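Local atomic coordinates of putative membrane transport protein (Vibrio parahaemolyticus RIMD 2210633, PDB entry 3CK6), a protein that probably carries zinc ions across the cell inner membrane as a zinc-proton symporter, its cytoplasmic domain forming a funnel-shaped homopentamer. Residues L79-I84 with E143-K148; F163-E168 with D238-N243. The protein carries 1 engineered substitution. All coordinates share one frame; numbering follows the deposited sequence.

Contact 1 (L79-I84 with E143-K148)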
loop_
_atom_site.group_PDB
_atom_site.type_symbol
_atom_site.label_atom_id
_atom_site.label_comp_id
_atom_site.label_asym_id
_atom_site.label_seq_id
_atom_site.Cartn_x
_atom_site.Cartn_y
_atom_site.Cartn_z
ATOM N N LEU E 79 -14.973 22.217 3.032
ATOM C CA LEU E 79 -15.073 21.028 2.199
ATOM C C LEU E 79 -15.020 21.412 0.721
ATOM O O LEU E 79 -15.819 22.216 0.226
ATOM C CB LEU E 79 -16.380 20.274 2.467
ATOM C CG LEU E 79 -16.593 18.967 1.712
ATOM C CD1 LEU E 79 -15.570 17.892 2.130
ATOM C CD2 LEU E 79 -18.019 18.488 1.951
ATOM N N ILE E 80 -14.072 20.812 0.024
ATOM C CA ILE E 80 -13.907 21.050 -1.395
ATOM C C ILE E 80 -14.227 19.796 -2.160
ATOM O O ILE E 80 -13.731 18.729 -1.807
ATOM C CB ILE E 80 -12.458 21.560 -1.698
ATOM C CG1 ILE E 80 -12.238 22.891 -0.962
ATOM C CG2 ILE E 80 -12.221 21.661 -3.229
ATOM C CD1 ILE E 80 -10.782 23.398 -0.911
ATOM N N LEU E 81 -15.024 19.940 -3.232
ATOM C CA LEU E 81 -15.488 18.836 -4.052
ATOM C C LEU E 81 -15.437 19.182 -5.532
ATOM O O LEU E 81 -15.337 20.344 -5.905
ATOM C CB LEU E 81 -16.938 18.458 -3.696
ATOM C CG LEU E 81 -17.188 18.076 -2.230
ATOM C CD1 LEU E 81 -18.682 17.982 -2.014
ATOM C CD2 LEU E 81 -16.482 16.751 -1.824
ATOM N N ARG E 82 -15.485 18.153 -6.358
ATOM C CA ARG E 82 -15.531 18.322 -7.795
ATOM C C ARG E 82 -16.777 17.642 -8.371
ATOM O O ARG E 82 -17.275 16.639 -7.823
ATOM C CB ARG E 82 -14.248 17.778 -8.434
ATOM C CG ARG E 82 -13.004 18.599 -8.139
ATOM C CD ARG E 82 -12.527 19.390 -9.382
ATOM N NE ARG E 82 -11.316 20.174 -9.080
ATOM C CZ ARG E 82 -10.590 20.851 -9.970
ATOM N NH1 ARG E 82 -10.935 20.884 -11.247
ATOM N NH2 ARG E 82 -9.498 21.494 -9.574
ATOM N N GLY E 83 -17.275 18.200 -9.480
ATOM C CA GLY E 83 -18.408 17.650 -10.215
ATOM C C GLY E 83 -18.185 17.712 -11.711
ATOM O O GLY E 83 -17.295 18.429 -12.184
ATOM N N ILE E 84 -19.005 16.970 -12.448
ATOM C CA ILE E 84 -18.981 16.990 -13.934
ATOM C C ILE E 84 -19.262 18.406 -14.467
ATOM O O ILE E 84 -20.114 19.119 -13.952
ATOM C CB ILE E 84 -19.988 15.966 -14.511
ATOM C CG1 ILE E 84 -19.657 14.555 -14.011
ATOM C CG2 ILE E 84 -19.980 15.947 -16.070
ATOM C CD1 ILE E 84 -18.237 14.053 -14.410
ATOM N N GLU E 143 -24.373 13.810 -2.579
ATOM C CA GLU E 143 -25.032 12.781 -3.378
ATOM C C GLU E 143 -25.420 13.261 -4.787
ATOM O O GLU E 143 -25.401 12.473 -5.740
ATOM C CB GLU E 143 -26.256 12.197 -2.667
ATOM C CG GLU E 143 -25.911 11.336 -1.453
ATOM C CD GLU E 143 -25.528 9.884 -1.811
ATOM O OE1 GLU E 143 -24.740 9.665 -2.767
ATOM O OE2 GLU E 143 -26.008 8.949 -1.107
ATOM N N GLY E 144 -25.794 14.533 -4.914
ATOM C CA GLY E 144 -26.134 15.078 -6.231
ATOM C C GLY E 144 -24.934 15.006 -7.173
ATOM O O GLY E 144 -25.062 14.566 -8.311
ATOM N N LEU E 145 -23.776 15.451 -6.678
ATOM C CA LEU E 145 -22.502 15.386 -7.407
ATOM C C LEU E 145 -22.123 13.945 -7.794
ATOM O O LEU E 145 -21.733 13.704 -8.943
ATOM C CB LEU E 145 -21.383 16.073 -6.612
ATOM C CG LEU E 145 -21.448 17.599 -6.439
ATOM C CD1 LEU E 145 -20.379 18.075 -5.463
ATOM C CD2 LEU E 145 -21.328 18.320 -7.770
ATOM N N ASN E 146 -22.263 12.992 -6.855
ATOM C CA ASN E 146 -22.127 11.546 -7.153
ATOM C C ASN E 146 -23.037 11.089 -8.288
ATOM O O ASN E 146 -22.572 10.454 -9.244
ATOM C CB ASN E 146 -22.478 10.680 -5.921
ATOM C CG ASN E 146 -21.387 10.660 -4.870
ATOM O OD1 ASN E 146 -20.244 11.040 -5.151
ATOM N ND2 ASN E 146 -21.729 10.186 -3.640
ATOM N N GLY E 147 -24.338 11.371 -8.143
ATOM C CA GLY E 147 -25.348 11.032 -9.147
ATOM C C GLY E 147 -24.972 11.483 -10.559
ATOM O O GLY E 147 -25.092 10.720 -11.521
ATOM N N LYS E 148 -24.521 12.724 -10.695
ATOM C CA LYS E 148 -24.101 13.212 -12.024
ATOM C C LYS E 148 -22.813 12.576 -12.557
ATOM O O LYS E 148 -22.667 12.399 -13.770
ATOM C CB LYS E 148 -24.022 14.751 -12.050
ATOM C CG LYS E 148 -25.334 15.449 -11.638
ATOM C CD LYS E 148 -26.507 15.010 -12.501
ATOM C CE LYS E 148 -27.785 15.709 -12.085
ATOM N NZ LYS E 148 -28.934 15.375 -12.995
HETATM O O HOH W 1 -21.096 15.876 -10.604
#
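Leu145 of helix 134-161 carries this contact, reaching toward strand 77-83 with its two methyl groups set against different residues. Its CG lies beside the backbone N and anti to the carbonyl carbon (chi1 -68°), which sends the isobutyl group out from the helix to the strand. Leu145 CD1 lies 3.8 Å from Leu81 CD1 and 3.9 Å from Leu81 CB, and the two side chains cross obliquely. Leu81 has a matching first torsion (chi1 -57°) and also packs on Ile142, about one turn before Leu145. Leu145 CD2 rests on bare backbone, 3.9 Å from Gly83 CA; Gly83 has no side chain, and the methyl packs directly on its CA. Beyond the strand end, Ile84 turns its CG1 to the helix backbone, 3.7 Å from Lys148 O, while its side chain also touches Ile149 and Tyr152. The CB of Lys148 faces the strand, but the chain then bends away and its NZ forms a salt bridge with Glu120. Arg82 projects from the other face of the strand, where it donates to Met95 O and makes a cation-pi contact with Phe186. No direct hydrogen bond joins the segments. Instead one water accepts from Ile84 N at 3.0 Å and donates to Leu145 O at 2.8 Å, tying the backbones together where the strand ends. The chemistry is that of a sheet-helix core: methyl packing supplies the fit, and a bridging water satisfies polar backbone atoms in an interface built mainly from apolar side chains on backbone and on each other.

Contact 2 (F163-E168 with D238-N243)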
loop_
_atom_site.group_PDB
_atom_site.type_symbol
_atom_site.label_atom_id
_atom_site.label_comp_id
_atom_site.label_asym_id
_atom_site.label_seq_id
_atom_site.Cartn_x
_atom_site.Cartn_y
_atom_site.Cartn_z
ATOM N N PHE E 163 -16.860 -1.410 -27.995
ATOM C CA PHE E 163 -15.540 -1.817 -28.509
ATOM C C PHE E 163 -15.676 -3.129 -29.253
ATOM O O PHE E 163 -16.162 -4.120 -28.701
ATOM C CB PHE E 163 -14.497 -2.014 -27.398
ATOM C CG PHE E 163 -14.013 -0.740 -26.756
ATOM C CD1 PHE E 163 -14.114 0.487 -27.416
ATOM C CD2 PHE E 163 -13.421 -0.776 -25.486
ATOM C CE1 PHE E 163 -13.657 1.666 -26.811
ATOM C CE2 PHE E 163 -12.963 0.394 -24.872
ATOM C CZ PHE E 163 -13.086 1.615 -25.537
ATOM N N ASP E 164 -15.242 -3.123 -30.507
ATOM C CA ASP E 164 -15.222 -4.322 -31.323
ATOM C C ASP E 164 -13.918 -4.313 -32.114
ATOM O O ASP E 164 -13.683 -3.424 -32.935
ATOM C CB ASP E 164 -16.445 -4.365 -32.236
ATOM C CG ASP E 164 -16.466 -5.592 -33.124
ATOM O OD1 ASP E 164 -16.786 -6.698 -32.619
ATOM O OD2 ASP E 164 -16.167 -5.440 -34.323
ATOM N N VAL E 165 -13.071 -5.297 -31.825
ATOM C CA VAL E 165 -11.705 -5.360 -32.345
ATOM C C VAL E 165 -11.642 -5.449 -33.892
ATOM O O VAL E 165 -10.649 -5.046 -34.511
ATOM C CB VAL E 165 -10.897 -6.499 -31.640
ATOM C CG1 VAL E 165 -11.450 -7.889 -31.989
ATOM C CG2 VAL E 165 -9.407 -6.400 -31.951
ATOM N N ASN E 166 -12.716 -5.936 -34.502
ATOM C CA ASN E 166 -12.774 -6.087 -35.958
ATOM C C ASN E 166 -13.407 -4.894 -36.678
ATOM O O ASN E 166 -13.574 -4.902 -37.903
ATOM C CB ASN E 166 -13.486 -7.388 -36.314
ATOM C CG ASN E 166 -12.681 -8.607 -35.918
ATOM O OD1 ASN E 166 -11.701 -8.956 -36.582
ATOM N ND2 ASN E 166 -13.080 -9.255 -34.828
ATOM N N ASP E 167 -13.732 -3.858 -35.907
ATOM C CA ASP E 167 -14.373 -2.672 -36.443
ATOM C C ASP E 167 -13.623 -1.438 -35.957
ATOM O O ASP E 167 -13.885 -0.939 -34.858
ATOM C CB ASP E 167 -15.835 -2.637 -35.993
ATOM C CG ASP E 167 -16.646 -1.552 -36.675
ATOM O OD1 ASP E 167 -16.073 -0.678 -37.369
ATOM O OD2 ASP E 167 -17.883 -1.577 -36.504
ATOM N N GLU E 168 -12.695 -0.958 -36.785
ATOM C CA GLU E 168 -11.832 0.181 -36.446
ATOM C C GLU E 168 -12.588 1.468 -36.083
ATOM O O GLU E 168 -12.074 2.312 -35.337
ATOM C CB GLU E 168 -10.824 0.432 -37.569
ATOM C CG GLU E 168 -9.821 -0.709 -37.726
ATOM C CD GLU E 168 -8.937 -0.563 -38.939
ATOM O OE1 GLU E 168 -8.169 0.422 -39.005
ATOM O OE2 GLU E 168 -9.000 -1.439 -39.828
ATOM N N ASP E 238 -4.838 -4.604 -25.613
ATOM C CA ASP E 238 -4.274 -5.946 -25.838
ATOM C C ASP E 238 -4.981 -6.687 -26.975
ATOM O O ASP E 238 -4.333 -7.394 -27.744
ATOM C CB ASP E 238 -4.323 -6.810 -24.565
ATOM C CG ASP E 238 -3.358 -6.334 -23.482
ATOM O OD1 ASP E 238 -3.478 -6.829 -22.339
ATOM O OD2 ASP E 238 -2.498 -5.467 -23.751
ATOM N N GLU E 239 -6.304 -6.538 -27.059
ATOM C CA GLU E 239 -7.104 -7.130 -28.142
ATOM C C GLU E 239 -6.639 -6.669 -29.524
ATOM O O GLU E 239 -6.397 -7.493 -30.419
ATOM C CB GLU E 239 -8.584 -6.786 -27.965
ATOM C CG GLU E 239 -9.470 -7.959 -27.630
ATOM C CD GLU E 239 -10.949 -7.643 -27.785
ATOM O OE1 GLU E 239 -11.506 -6.916 -26.930
ATOM O OE2 GLU E 239 -11.562 -8.134 -28.755
ATOM N N ILE E 240 -6.523 -5.350 -29.677
ATOM C CA ILE E 240 -6.053 -4.720 -30.914
ATOM C C ILE E 240 -4.643 -5.175 -31.288
ATOM O O ILE E 240 -4.406 -5.588 -32.422
ATOM C CB ILE E 240 -6.096 -3.176 -30.802
ATOM C CG1 ILE E 240 -7.542 -2.692 -30.725
ATOM C CG2 ILE E 240 -5.354 -2.504 -31.992
ATOM C CD1 ILE E 240 -7.690 -1.261 -30.250
ATOM N N LYS E 241 -3.723 -5.107 -30.329
ATOM C CA LYS E 241 -2.316 -5.436 -30.556
ATOM C C LYS E 241 -2.150 -6.872 -31.052
ATOM O O LYS E 241 -1.410 -7.125 -32.014
ATOM C CB LYS E 241 -1.518 -5.213 -29.272
ATOM C CG LYS E 241 -0.224 -4.424 -29.446
ATOM C CD LYS E 241 0.995 -5.333 -29.614
ATOM C CE LYS E 241 2.307 -4.598 -29.292
ATOM N NZ LYS E 241 2.483 -4.328 -27.819
ATOM N N HIS E 242 -2.862 -7.794 -30.407
ATOM C CA HIS E 242 -2.883 -9.206 -30.783
ATOM C C HIS E 242 -3.458 -9.398 -32.192
ATOM O O HIS E 242 -2.838 -10.042 -33.038
ATOM C CB HIS E 242 -3.698 -10.001 -29.757
ATOM C CG HIS E 242 -3.402 -11.469 -29.747
ATOM N ND1 HIS E 242 -4.197 -12.396 -30.389
ATOM C CD2 HIS E 242 -2.408 -12.174 -29.156
ATOM C CE1 HIS E 242 -3.705 -13.607 -30.198
ATOM N NE2 HIS E 242 -2.619 -13.500 -29.453
ATOM N N ASN E 243 -4.628 -8.815 -32.436
ATOM C CA ASN E 243 -5.310 -8.874 -33.730
ATOM C C ASN E 243 -4.460 -8.331 -34.892
ATOM O O ASN E 243 -4.523 -8.845 -36.013
ATOM C CB ASN E 243 -6.648 -8.125 -33.625
ATOM C CG ASN E 243 -7.477 -8.193 -34.897
ATOM O OD1 ASN E 243 -7.254 -7.430 -35.836
ATOM N ND2 ASN E 243 -8.465 -9.081 -34.913
#
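Residues Asp164 to Asp167 form a type I beta turn, closed by the bond from Asp167 N to Asp164 O at 3.0 Å, and the turn brings Val165 CA to 5.9 Å from Ile240 CA on helix 209-246. Val165 is the wedge. Val165 CG1 occupies the crowded position between backbone N and carbonyl carbon (chi1 66°) and abuts the carboxylate of Glu239, 3.2 Å from Glu239 OE2. Val165 CG2, anti to the backbone N, enters between Glu239 and Asn243, one helical turn apart, lying 3.5 Å from Glu239 O and 3.7 Å from Asn243 CB; Ile240 CG1 is a looser neighbour. Nearer the solvent, the amides of Asn166 and Asn243 cross with their planes 76° apart; Asn166 OD1 and Asn243 ND2 approach to 3.6 Å without forming a hydrogen bond. Tyr171 OH bonds to Val165 O, and the Thr170 hydroxyl to Asp164 N and Asp167 O, tethering the turn to the chain that follows. The helix also faces a second subunit, where His242 meets His173 of that chain edge to face. This is a helix-connecting turn, between helices 134-161 and 173-199, docked mainly through one apolar residue on the long C-terminal helix of a CorA-family cytoplasmic domain.

In the fold
Contact 1 lies near the centre of the chain and contact 2 at the far end of the helical part, their centres 35 Å apart and their nearest atoms about 17 Å apart. Helix 134-161 relates them: it holds one side of contact 1, and the loop leaving its end provides 163-168. Contact 1 thus joins the sheet to helix 134-161 within one buried subunit core, whereas contact 2 pins a surface connection to helix 209-246 beside other subunits of the pentamer. Neither has a direct hydrogen bond across its segments. The buried contact relies on apolar packing, led by two leucines, and a bridging water; the surface pair sets a single valine against a largely polar helix face, with Ile240 its apolar neighbour.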